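Local coordinates for hypothetical protein PA3352 (Pseudomonas aeruginosa, PDB 2FUP) that probably acts, as a putative FlgN-family flagella synthesis protein, as an export chaperone for flagellar hook-filament junction proteins, at residues P3-I16 with R85-L98. Residues are numbered along the deposited sequence; the frame is centred on the assembly and turned at random. Where two conformers were deposited one is given.
Sequences PDSPTLLDLFAEDI and RADGAELLARGDEL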
loop_
_atom_site.group_PDB
_atom_site.type_symbol
_atom_site.label_atom_id
_atom_site.label_comp_id
_atom_site.label_asym_id
_atom_site.label_seq_id
_atom_site.Cartn_x
_atom_site.Cartn_y
_atom_site.Cartn_z
ATOM N N PRO A 3 16.443 -20.085 5.631
ATOM C CA PRO A 3 15.586 -19.231 4.763
ATOM C C PRO A 3 16.118 -17.810 4.622
ATOM O O PRO A 3 16.274 -17.136 5.651
ATOM C CB PRO A 3 14.238 -19.220 5.491
ATOM C CG PRO A 3 14.209 -20.545 6.233
ATOM C CD PRO A 3 15.655 -20.767 6.682
ATOM N N ASP A 4 16.476 -17.408 3.378
ATOM C CA ASP A 4 16.892 -16.028 3.103
ATOM C C ASP A 4 16.489 -15.502 1.713
ATOM O O ASP A 4 17.185 -14.679 1.134
ATOM C CB ASP A 4 18.379 -15.819 3.304
ATOM C CG ASP A 4 19.204 -16.616 2.345
ATOM O OD1 ASP A 4 18.601 -17.443 1.577
ATOM O OD2 ASP A 4 20.462 -16.418 2.379
ATOM N N SER A 5 15.360 -15.955 1.188
ATOM C CA SER A 5 14.859 -15.391 -0.044
ATOM C C SER A 5 14.468 -13.942 0.103
ATOM O O SER A 5 13.805 -13.578 1.076
ATOM C CB SER A 5 13.609 -16.169 -0.447
ATOM O OG SER A 5 13.074 -15.535 -1.591
ATOM N N PRO A 6 14.861 -13.128 -0.885
ATOM C CA PRO A 6 14.570 -11.706 -0.814
ATOM C C PRO A 6 13.142 -11.344 -1.163
ATOM O O PRO A 6 12.788 -10.143 -1.063
ATOM C CB PRO A 6 15.525 -11.143 -1.846
ATOM C CG PRO A 6 15.697 -12.262 -2.816
ATOM C CD PRO A 6 15.755 -13.437 -2.004
ATOM N N THR A 7 12.314 -12.338 -1.526
ATOM C CA THR A 7 11.017 -11.939 -2.132
ATOM C C THR A 7 10.117 -11.101 -1.271
ATOM O O THR A 7 9.594 -10.096 -1.687
ATOM C CB THR A 7 10.269 -13.155 -2.603
ATOM O OG1 THR A 7 11.146 -13.959 -3.389
ATOM C CG2 THR A 7 9.051 -12.809 -3.409
ATOM N N LEU A 8 9.902 -11.499 -0.023
ATOM C CA LEU A 8 8.983 -10.774 0.821
ATOM C C LEU A 8 9.470 -9.360 1.075
ATOM O O LEU A 8 8.665 -8.387 1.007
ATOM C CB LEU A 8 8.696 -11.472 2.145
ATOM C CG LEU A 8 7.573 -10.947 2.997
ATOM C CD1 LEU A 8 6.260 -10.998 2.255
ATOM C CD2 LEU A 8 7.389 -11.719 4.269
ATOM N N LEU A 9 10.755 -9.221 1.379
ATOM C CA LEU A 9 11.272 -7.904 1.624
ATOM C C LEU A 9 11.185 -7.037 0.380
ATOM O O LEU A 9 10.877 -5.849 0.475
ATOM C CB LEU A 9 12.697 -7.987 2.170
ATOM C CG LEU A 9 13.326 -6.652 2.613
ATOM C CD1 LEU A 9 12.563 -5.970 3.727
ATOM C CD2 LEU A 9 14.770 -6.972 3.116
ATOM N N ASP A 10 11.383 -7.615 -0.793
ATOM C CA ASP A 10 11.280 -6.858 -2.059
ATOM C C ASP A 10 9.864 -6.384 -2.235
ATOM O O ASP A 10 9.630 -5.251 -2.657
ATOM C CB ASP A 10 11.705 -7.723 -3.228
ATOM C CG ASP A 10 11.784 -6.964 -4.496
ATOM O OD1 ASP A 10 12.606 -6.056 -4.609
ATOM O OD2 ASP A 10 11.081 -7.359 -5.453
ATOM N N LEU A 11 8.891 -7.235 -1.908
ATOM C CA LEU A 11 7.483 -6.807 -2.044
ATOM C C LEU A 11 7.150 -5.659 -1.127
ATOM O O LEU A 11 6.437 -4.730 -1.491
ATOM C CB LEU A 11 6.567 -7.994 -1.764
ATOM C CG LEU A 11 6.585 -9.094 -2.815
ATOM C CD1 LEU A 11 5.974 -10.371 -2.305
ATOM C CD2 LEU A 11 5.901 -8.691 -4.061
ATOM N N PHE A 12 7.642 -5.703 0.092
ATOM C CA PHE A 12 7.431 -4.585 0.983
ATOM C C PHE A 12 8.101 -3.338 0.439
ATOM O O PHE A 12 7.503 -2.263 0.509
ATOM C CB PHE A 12 7.979 -4.866 2.385
ATOM C CG PHE A 12 7.052 -5.648 3.254
ATOM C CD1 PHE A 12 5.803 -5.179 3.614
ATOM C CD2 PHE A 12 7.418 -6.883 3.763
ATOM C CE1 PHE A 12 4.953 -5.905 4.406
ATOM C CE2 PHE A 12 6.526 -7.639 4.579
ATOM C CZ PHE A 12 5.283 -7.129 4.909
ATOM N N ALA A 13 9.341 -3.447 -0.025
ATOM C CA ALA A 13 10.061 -2.265 -0.555
ATOM C C ALA A 13 9.292 -1.674 -1.731
ATOM O O ALA A 13 9.110 -0.470 -1.824
ATOM C CB ALA A 13 11.496 -2.650 -0.992
ATOM N N GLU A 14 8.860 -2.510 -2.647
ATOM C CA GLU A 14 8.094 -2.023 -3.785
ATOM C C GLU A 14 6.811 -1.335 -3.347
ATOM O O GLU A 14 6.473 -0.250 -3.820
ATOM C CB GLU A 14 7.706 -3.182 -4.702
ATOM C CG GLU A 14 8.859 -3.799 -5.449
ATOM C CD GLU A 14 8.481 -4.954 -6.389
ATOM O OE1 GLU A 14 7.242 -5.193 -6.586
ATOM O OE2 GLU A 14 9.444 -5.595 -6.937
ATOM N N ASP A 15 6.123 -1.921 -2.378
ATOM C CA ASP A 15 4.844 -1.356 -1.962
ATOM C C ASP A 15 4.996 -0.064 -1.186
ATOM O O ASP A 15 4.143 0.822 -1.299
ATOM C CB ASP A 15 3.976 -2.398 -1.233
ATOM C CG ASP A 15 3.286 -3.322 -2.197
ATOM O OD1 ASP A 15 2.385 -4.090 -1.811
ATOM O OD2 ASP A 15 3.532 -3.123 -3.357
ATOM N N ILE A 16 6.058 0.089 -0.400
ATOM C CA ILE A 16 6.348 1.391 0.271
ATOM C C ILE A 16 6.517 2.497 -0.810
ATOM O O ILE A 16 5.985 3.594 -0.698
ATOM C CB ILE A 16 7.518 1.282 1.236
ATOM C CG1 ILE A 16 7.071 0.536 2.503
ATOM C CG2 ILE A 16 8.015 2.659 1.602
ATOM C CD1 ILE A 16 8.191 -0.077 3.255
ATOM N N ARG A 85 15.128 -15.013 10.703
ATOM C CA ARG A 85 15.694 -14.525 9.447
ATOM C C ARG A 85 16.588 -13.324 9.700
ATOM O O ARG A 85 16.262 -12.435 10.499
ATOM C CB ARG A 85 14.580 -14.049 8.507
ATOM C CG ARG A 85 13.577 -15.109 8.102
ATOM C CD ARG A 85 12.505 -14.525 7.203
ATOM N NE ARG A 85 13.108 -13.999 5.974
ATOM C CZ ARG A 85 13.306 -14.655 4.845
ATOM N NH1 ARG A 85 12.876 -15.902 4.675
ATOM N NH2 ARG A 85 13.965 -14.041 3.887
ATOM N N ALA A 86 17.719 -13.298 8.984
ATOM C CA ALA A 86 18.620 -12.171 9.053
ATOM C C ALA A 86 17.932 -10.889 8.624
ATOM O O ALA A 86 18.272 -9.844 9.168
ATOM C CB ALA A 86 19.861 -12.432 8.178
ATOM N N ASP A 87 16.952 -10.974 7.722
ATOM C CA ASP A 87 16.278 -9.811 7.224
ATOM C C ASP A 87 15.030 -9.507 8.072
ATOM O O ASP A 87 14.243 -8.638 7.731
ATOM C CB ASP A 87 15.905 -9.882 5.737
ATOM C CG ASP A 87 14.796 -10.883 5.424
ATOM O OD1 ASP A 87 14.247 -11.459 6.375
ATOM O OD2 ASP A 87 14.514 -11.089 4.174
ATOM N N GLY A 88 14.852 -10.198 9.195
ATOM C CA GLY A 88 13.592 -10.145 9.937
ATOM C C GLY A 88 13.263 -8.766 10.504
ATOM O O GLY A 88 12.090 -8.336 10.468
ATOM N N ALA A 89 14.270 -8.110 11.054
ATOM C CA ALA A 89 13.984 -6.791 11.642
ATOM C C ALA A 89 13.568 -5.812 10.551
ATOM O O ALA A 89 12.660 -4.980 10.739
ATOM C CB ALA A 89 15.183 -6.267 12.395
ATOM N N GLU A 90 14.198 -5.912 9.375
ATOM C CA GLU A 90 13.811 -5.081 8.278
ATOM C C GLU A 90 12.416 -5.446 7.813
ATOM O O GLU A 90 11.649 -4.534 7.441
ATOM C CB GLU A 90 14.766 -5.259 7.079
ATOM C CG GLU A 90 15.941 -4.427 7.163
ATOM C CD GLU A 90 15.580 -2.997 6.959
ATOM O OE1 GLU A 90 14.736 -2.647 6.097
ATOM O OE2 GLU A 90 16.117 -2.239 7.683
ATOM N N LEU A 91 12.055 -6.741 7.698
ATOM C CA LEU A 91 10.681 -7.102 7.355
ATOM C C LEU A 91 9.659 -6.393 8.244
ATOM O O LEU A 91 8.645 -5.871 7.771
ATOM C CB LEU A 91 10.447 -8.624 7.386
ATOM C CG LEU A 91 11.104 -9.518 6.343
ATOM C CD1 LEU A 91 10.980 -10.949 6.639
ATOM C CD2 LEU A 91 10.487 -9.213 4.995
ATOM N N LEU A 92 9.893 -6.515 9.540
ATOM C CA LEU A 92 8.947 -5.937 10.514
ATOM C C LEU A 92 8.884 -4.398 10.365
ATOM O O LEU A 92 7.781 -3.823 10.356
ATOM C CB LEU A 92 9.267 -6.383 11.951
ATOM C CG LEU A 92 8.827 -7.814 12.215
ATOM C CD1 LEU A 92 9.535 -8.137 13.518
ATOM C CD2 LEU A 92 7.348 -7.971 12.320
ATOM N N ALA A 93 10.019 -3.720 10.263
ATOM C CA ALA A 93 10.072 -2.291 10.145
ATOM C C ALA A 93 9.329 -1.847 8.875
ATOM O O ALA A 93 8.565 -0.863 8.849
ATOM C CB ALA A 93 11.487 -1.830 10.087
ATOM N N ARG A 94 9.600 -2.532 7.756
ATOM C CA ARG A 94 8.927 -2.176 6.495
ATOM C C ARG A 94 7.431 -2.491 6.547
ATOM O O ARG A 94 6.634 -1.728 6.031
ATOM C CB ARG A 94 9.631 -2.870 5.300
ATOM C CG ARG A 94 11.077 -2.501 5.144
ATOM C CD ARG A 94 11.371 -1.067 4.707
ATOM N NE ARG A 94 11.119 -0.084 5.707
ATOM C CZ ARG A 94 11.915 0.319 6.703
ATOM N NH1 ARG A 94 13.069 -0.239 6.979
ATOM N NH2 ARG A 94 11.478 1.280 7.488
ATOM N N GLY A 95 7.046 -3.623 7.128
ATOM C CA GLY A 95 5.644 -3.918 7.250
ATOM C C GLY A 95 4.943 -2.818 8.017
ATOM O O GLY A 95 3.829 -2.414 7.703
ATOM N N ASP A 96 5.542 -2.322 9.111
ATOM C CA ASP A 96 4.904 -1.304 9.939
ATOM C C ASP A 96 4.831 0.050 9.202
ATOM O O ASP A 96 3.876 0.792 9.344
ATOM C CB ASP A 96 5.689 -1.121 11.253
ATOM C CG ASP A 96 5.641 -2.331 12.152
ATOM O OD1 ASP A 96 4.665 -3.147 12.045
ATOM O OD2 ASP A 96 6.537 -2.461 13.032
ATOM N N GLU A 97 5.883 0.363 8.455
ATOM C CA GLU A 97 5.859 1.573 7.646
ATOM C C GLU A 97 4.781 1.517 6.576
ATOM O O GLU A 97 4.099 2.493 6.299
ATOM C CB GLU A 97 7.198 1.823 6.985
ATOM C CG GLU A 97 7.307 3.099 6.172
ATOM C CD GLU A 97 8.691 3.323 5.575
ATOM O OE1 GLU A 97 9.574 2.379 5.619
ATOM O OE2 GLU A 97 8.837 4.474 5.059
ATOM N N LEU A 98 4.688 0.388 5.885
ATOM C CA LEU A 98 3.610 0.215 4.919
ATOM C C LEU A 98 2.261 0.352 5.539
ATOM O O LEU A 98 1.384 1.012 4.989
ATOM C CB LEU A 98 3.751 -1.134 4.205
ATOM C CG LEU A 98 2.730 -1.390 3.094
ATOM C CD1 LEU A 98 2.816 -0.352 1.955
ATOM C CD2 LEU A 98 2.812 -2.804 2.539
HETATM O O HOH W 1 12.401 -11.386 2.370
HETATM O O HOH W 2 13.112 -17.724 2.435
#
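Phe12 lays its ring against Gly95, CE1 coming within 3.5 Å of Gly95 CA, an approach made easy by the missing side chain. Gly95 N and Leu91 O sit above one face of the ring, offset toward its rim, while Leu98 CD2 meets the ring at its edge. Leu91 uses one branch: its CB points past the partner helix, but chi1 -69° and chi2 170° bring CD2 back to lie 3.8 Å from Leu9 CB and also touch Leu8 and Phe12. Here helices 7-34 and 88-114 of this all-helical chain run side by side in the same sense, their local axes 9.5 Å apart at closest approach. Leu78 of helix 75-82 and Arg62 of helix 39-68 add to the packing around Phe12. Farther along, Ile16 CD1 packs against Arg94 CD at 3.6 Å and lies at the edge of the guanidinium, near its plane, beside the salt bridges from Arg94 to Glu90 and Glu97. The end where the helices begin is more exposed and is bridged by water. Arg85 clasps Asp87 side-on through NE and NH2, and NH2 adds a weak, bent bond to Ser5 O (2.9 Å, 123°). One water joins Ser5 O, Leu9 N and Asp87 OD2; another links Ser5 N to Arg85 NH1.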